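Local coordinates for gamma-glutamyltransferase 1 Threonine peptidase. MEROPS family T03 (Pseudomonas nitroreducens, PDB 7D9E) that catalyses, as the two-subunit gamma-glutamyltranspeptidase, transfer of gamma-glutamyl groups to amino acids and the hydrolysis of glutathione, at the interface of chains A and B. Coordinates in Å, arbitrary orientation; residue numbers count along the deposited sequence, not the author numbering. Chains: chain A, Gamma-glutamyltransferase 1 Threonine peptidase. MEROPS family T03; chain B, Gamma-glutamyltransferase 1 Threonine peptidase. MEROPS family T03.

Contact 1 and contact 2 join the same two chains, the L-subunit (chain A) and the chain B subunit, which begins with the catalytic threonine. Their C-alpha centres lie about 20 Å apart. Helix 297-317 of chain A serves both: A:Leu303 near its start belongs to contact 1, and A:Arg314 and A:Ala315 near its end to contact 2. On chain B the elements differ, helix 97-109 in contact 1 and a loop in contact 2. Contact 1 is mainly apolar packing, whereas contact 2 is bridged by water. Gripping one helix near both ends should help hold the subunits in register.

Contact 1: the interface of chains A and B. Residues chain A 275, 278-279, 282, 303; chain B 102, 106.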
loop_
_atom_site.group_PDB
_atom_site.type_symbol
_atom_site.label_atom_id
_atom_site.label_comp_id
_atom_site.label_asym_id
_atom_site.label_seq_id
_atom_site.Cartn_x
_atom_site.Cartn_y
_atom_site.Cartn_z
ATOM N N LEU A 275 -7.368 -8.809 -7.403
ATOM C CA LEU A 275 -6.458 -9.866 -7.844
ATOM C C LEU A 275 -7.197 -11.165 -8.141
ATOM O O LEU A 275 -6.848 -11.869 -9.091
ATOM C CB LEU A 275 -5.335 -10.086 -6.825
ATOM C CG LEU A 275 -4.279 -8.979 -6.866
ATOM C CD1 LEU A 275 -3.453 -8.954 -5.607
ATOM C CD2 LEU A 275 -3.383 -9.170 -8.075
ATOM N N LEU A 278 -8.553 -10.415 -11.548
ATOM C CA LEU A 278 -7.516 -10.283 -12.573
ATOM C C LEU A 278 -6.922 -11.643 -12.916
ATOM O O LEU A 278 -6.800 -12.010 -14.098
ATOM C CB LEU A 278 -6.417 -9.338 -12.096
ATOM C CG LEU A 278 -6.807 -7.862 -12.026
ATOM C CD1 LEU A 278 -5.855 -7.158 -11.060
ATOM C CD2 LEU A 278 -6.831 -7.155 -13.366
ATOM N N ILE A 279 -6.542 -12.408 -11.890
ATOM C CA ILE A 279 -5.949 -13.724 -12.113
ATOM C C ILE A 279 -6.974 -14.678 -12.708
ATOM O O ILE A 279 -6.696 -15.403 -13.672
ATOM C CB ILE A 279 -5.346 -14.267 -10.804
ATOM C CG1 ILE A 279 -4.162 -13.397 -10.382
ATOM C CG2 ILE A 279 -4.971 -15.728 -10.937
ATOM C CD1 ILE A 279 -3.698 -13.647 -8.966
ATOM N N LYS A 282 -7.727 -13.720 -16.350
ATOM C CA LYS A 282 -6.608 -14.025 -17.236
ATOM C C LYS A 282 -6.513 -15.522 -17.501
ATOM O O LYS A 282 -6.232 -15.947 -18.632
ATOM C CB LYS A 282 -5.283 -13.500 -16.679
ATOM C CG LYS A 282 -4.101 -13.881 -17.554
ATOM C CD LYS A 282 -2.840 -13.173 -17.117
ATOM C CE LYS A 282 -1.790 -13.227 -18.219
ATOM N NZ LYS A 282 -1.461 -14.637 -18.555
ATOM N N LEU A 303 -4.753 -6.726 -20.810
ATOM C CA LEU A 303 -4.808 -6.364 -19.394
ATOM C C LEU A 303 -5.790 -5.223 -19.169
ATOM O O LEU A 303 -6.528 -5.215 -18.172
ATOM C CB LEU A 303 -3.440 -5.972 -18.845
ATOM C CG LEU A 303 -2.310 -6.997 -18.898
ATOM C CD1 LEU A 303 -1.242 -6.633 -17.846
ATOM C CD2 LEU A 303 -2.756 -8.431 -18.707
ATOM N N PHE B 102 -0.214 -7.747 -10.096
ATOM C CA PHE B 102 -0.684 -8.663 -11.129
ATOM C C PHE B 102 0.344 -8.809 -12.235
ATOM O O PHE B 102 0.624 -9.925 -12.681
ATOM C CB PHE B 102 -2.001 -8.110 -11.676
ATOM C CG PHE B 102 -2.621 -8.896 -12.805
ATOM C CD1 PHE B 102 -2.798 -10.276 -12.732
ATOM C CD2 PHE B 102 -3.121 -8.224 -13.909
ATOM C CE1 PHE B 102 -3.452 -10.950 -13.755
ATOM C CE2 PHE B 102 -3.755 -8.909 -14.928
ATOM C CZ PHE B 102 -3.919 -10.257 -14.840
ATOM N N ASN B 106 2.286 -12.161 -13.282
ATOM C CA ASN B 106 2.288 -12.679 -14.648
ATOM C C ASN B 106 3.715 -12.899 -15.143
ATOM O O ASN B 106 4.006 -13.905 -15.792
ATOM C CB ASN B 106 1.587 -11.708 -15.598
ATOM C CG ASN B 106 0.095 -11.600 -15.330
ATOM O OD1 ASN B 106 -0.485 -12.401 -14.610
ATOM N ND2 ASN B 106 -0.530 -10.643 -15.985
#
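B:Phe102 pushes its ring against A:Leu278, and A:Lys282 closes in from beside it. B:Phe102 has 87 Å² of its surface hidden by chain A, more than any other residue here. Its CG stands anti to the backbone N (chi1 178°), which carries the ring out toward helix 271-284.

One ring face receives CB of A:Leu278, a CH-pi contact 3.6 Å from the ring centroid. The A:Leu278 branches lie on that side too: CD1 reaches toward CB of B:Phe102, and CD2 lies 3.9 Å from CE2 of the ring. The backbone also takes part, since the carbonyl O of A:Leu278 is 3.5 Å from CZ of B:Phe102.

The opposite face is covered from within chain B. The amide ND2 of B:Asn106 sits 3.6 Å above the ring plane of B:Phe102, over its centre. The ring is therefore layered between a leucine and an amide. In the ring plane, CB of A:Lys282 meets the edge, 4.0 Å from CZ of B:Phe102.

Further out, the A:Lys282 chain runs across the amide of B:Asn106. Its CD is 3.5 Å from OD1 of B:Asn106, so the aliphatic part of the lysine makes this contact. CD2 of A:Leu303 touches the ring at CE2.

In the fold, this is helix-to-helix packing: helix 97-109 of chain B lays its side chains against helices 271-284 and 297-317 of chain A.

Contact 2: the interface of chains A and B. Residues chain A 314-315; chain B 56-59.
The guanidinium of A:Arg314 meets water 1 at its edge, in the plane of the group, while B:Val56 of the other chain lies close to the same NH1. This is a contact between the two subunits of a gamma-glutamyltranspeptidase, the threonine peptidase family T03. The end of a chain A helix rests here on a chain B loop.

NH1 of A:Arg314 bonds to water 1 at 2.8 Å, with an angle of 146° at the hydrogen, so the bond is moderately bent. Water 1 also bonds to the backbone O of B:Val57, again at 2.8 Å. The water thus links a side-chain nitrogen of one subunit to a main-chain carbonyl of the other. The A:Arg314 chain is extended from CG to NE, with CG opposite the backbone N (chi1 -180°). This brings the guanidinium over to the loop. There NH1 lies 3.7 Å from both CB and CG2 of B:Val56, and the two side chains cross at a slant. The valine flanks the nitrogen that holds the water.

A:Ala315 has 64 Å² of its surface hidden by chain B. Its methyl CB lies 3.7 Å from CG2 of B:Val57. The same methyl is 3.5 Å from the B:Val57 carbonyl O, the oxygen that bonds to water 1.

A second water extends the bridge along the loop. Water 2 bonds to the backbone O of A:Ala315 and, at 2.7 Å, to the hydroxyl OG of B:Ser59. Between these two bridges CA of B:Gly58 lies 3.4 Å from the carbonyl O of A:Ala315.

The arginine and alanine lie near the end of helix 297-317, and residues 56-59 of chain B have no regular secondary structure. The centre of the patch is about 18 Å from the nucleophile B:Thr1.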
loop_
_atom_site.group_PDB
_atom_site.type_symbol
_atom_site.label_atom_id
_atom_site.label_comp_id
_atom_site.label_asym_id
_atom_site.label_seq_id
_atom_site.Cartn_x
_atom_site.Cartn_y
_atom_site.Cartn_z
ATOM N N ARG A 314 -15.101 -2.390 -8.432
ATOM C CA ARG A 314 -14.480 -1.712 -7.293
ATOM C C ARG A 314 -15.244 -0.450 -6.914
ATOM O O ARG A 314 -15.525 -0.215 -5.725
ATOM C CB ARG A 314 -13.027 -1.378 -7.660
ATOM C CG ARG A 314 -12.240 -0.669 -6.559
ATOM C CD ARG A 314 -10.829 -0.267 -7.051
ATOM N NE ARG A 314 -9.983 0.145 -5.934
ATOM C CZ ARG A 314 -10.057 1.327 -5.311
ATOM N NH1 ARG A 314 -10.931 2.258 -5.685
ATOM N NH2 ARG A 314 -9.261 1.582 -4.281
ATOM N N ALA A 315 -15.637 0.347 -7.914
ATOM C CA ALA A 315 -16.262 1.633 -7.628
ATOM C C ALA A 315 -17.673 1.474 -7.082
ATOM O O ALA A 315 -18.155 2.335 -6.333
ATOM C CB ALA A 315 -16.315 2.484 -8.899
ATOM N N VAL B 56 -9.891 7.470 -8.792
ATOM C CA VAL B 56 -10.871 6.419 -8.553
ATOM C C VAL B 56 -12.126 7.027 -7.947
ATOM O O VAL B 56 -12.081 8.052 -7.252
ATOM C CB VAL B 56 -10.301 5.278 -7.681
ATOM C CG1 VAL B 56 -9.124 4.616 -8.387
ATOM C CG2 VAL B 56 -9.891 5.778 -6.310
ATOM N N VAL B 57 -13.260 6.393 -8.223
ATOM C CA VAL B 57 -14.561 6.904 -7.816
ATOM C C VAL B 57 -15.247 5.899 -6.900
ATOM O O VAL B 57 -14.816 4.756 -6.744
ATOM C CB VAL B 57 -15.460 7.246 -9.026
ATOM C CG1 VAL B 57 -14.788 8.295 -9.900
ATOM C CG2 VAL B 57 -15.786 5.996 -9.842
ATOM N N GLY B 58 -16.339 6.351 -6.283
ATOM C CA GLY B 58 -17.137 5.469 -5.455
ATOM C C GLY B 58 -18.502 6.082 -5.227
ATOM O O GLY B 58 -18.852 7.123 -5.792
ATOM N N SER B 59 -19.285 5.399 -4.400
ATOM C CA SER B 59 -20.594 5.894 -3.999
ATOM C C SER B 59 -20.823 5.514 -2.539
ATOM O O SER B 59 -19.985 5.836 -1.686
ATOM C CB SER B 59 -21.684 5.404 -4.950
ATOM O OG SER B 59 -21.721 3.997 -5.038
HETATM O O HOH W 1 -13.038 2.714 -7.439
HETATM O O HOH W 2 -20.298 3.905 -7.344
#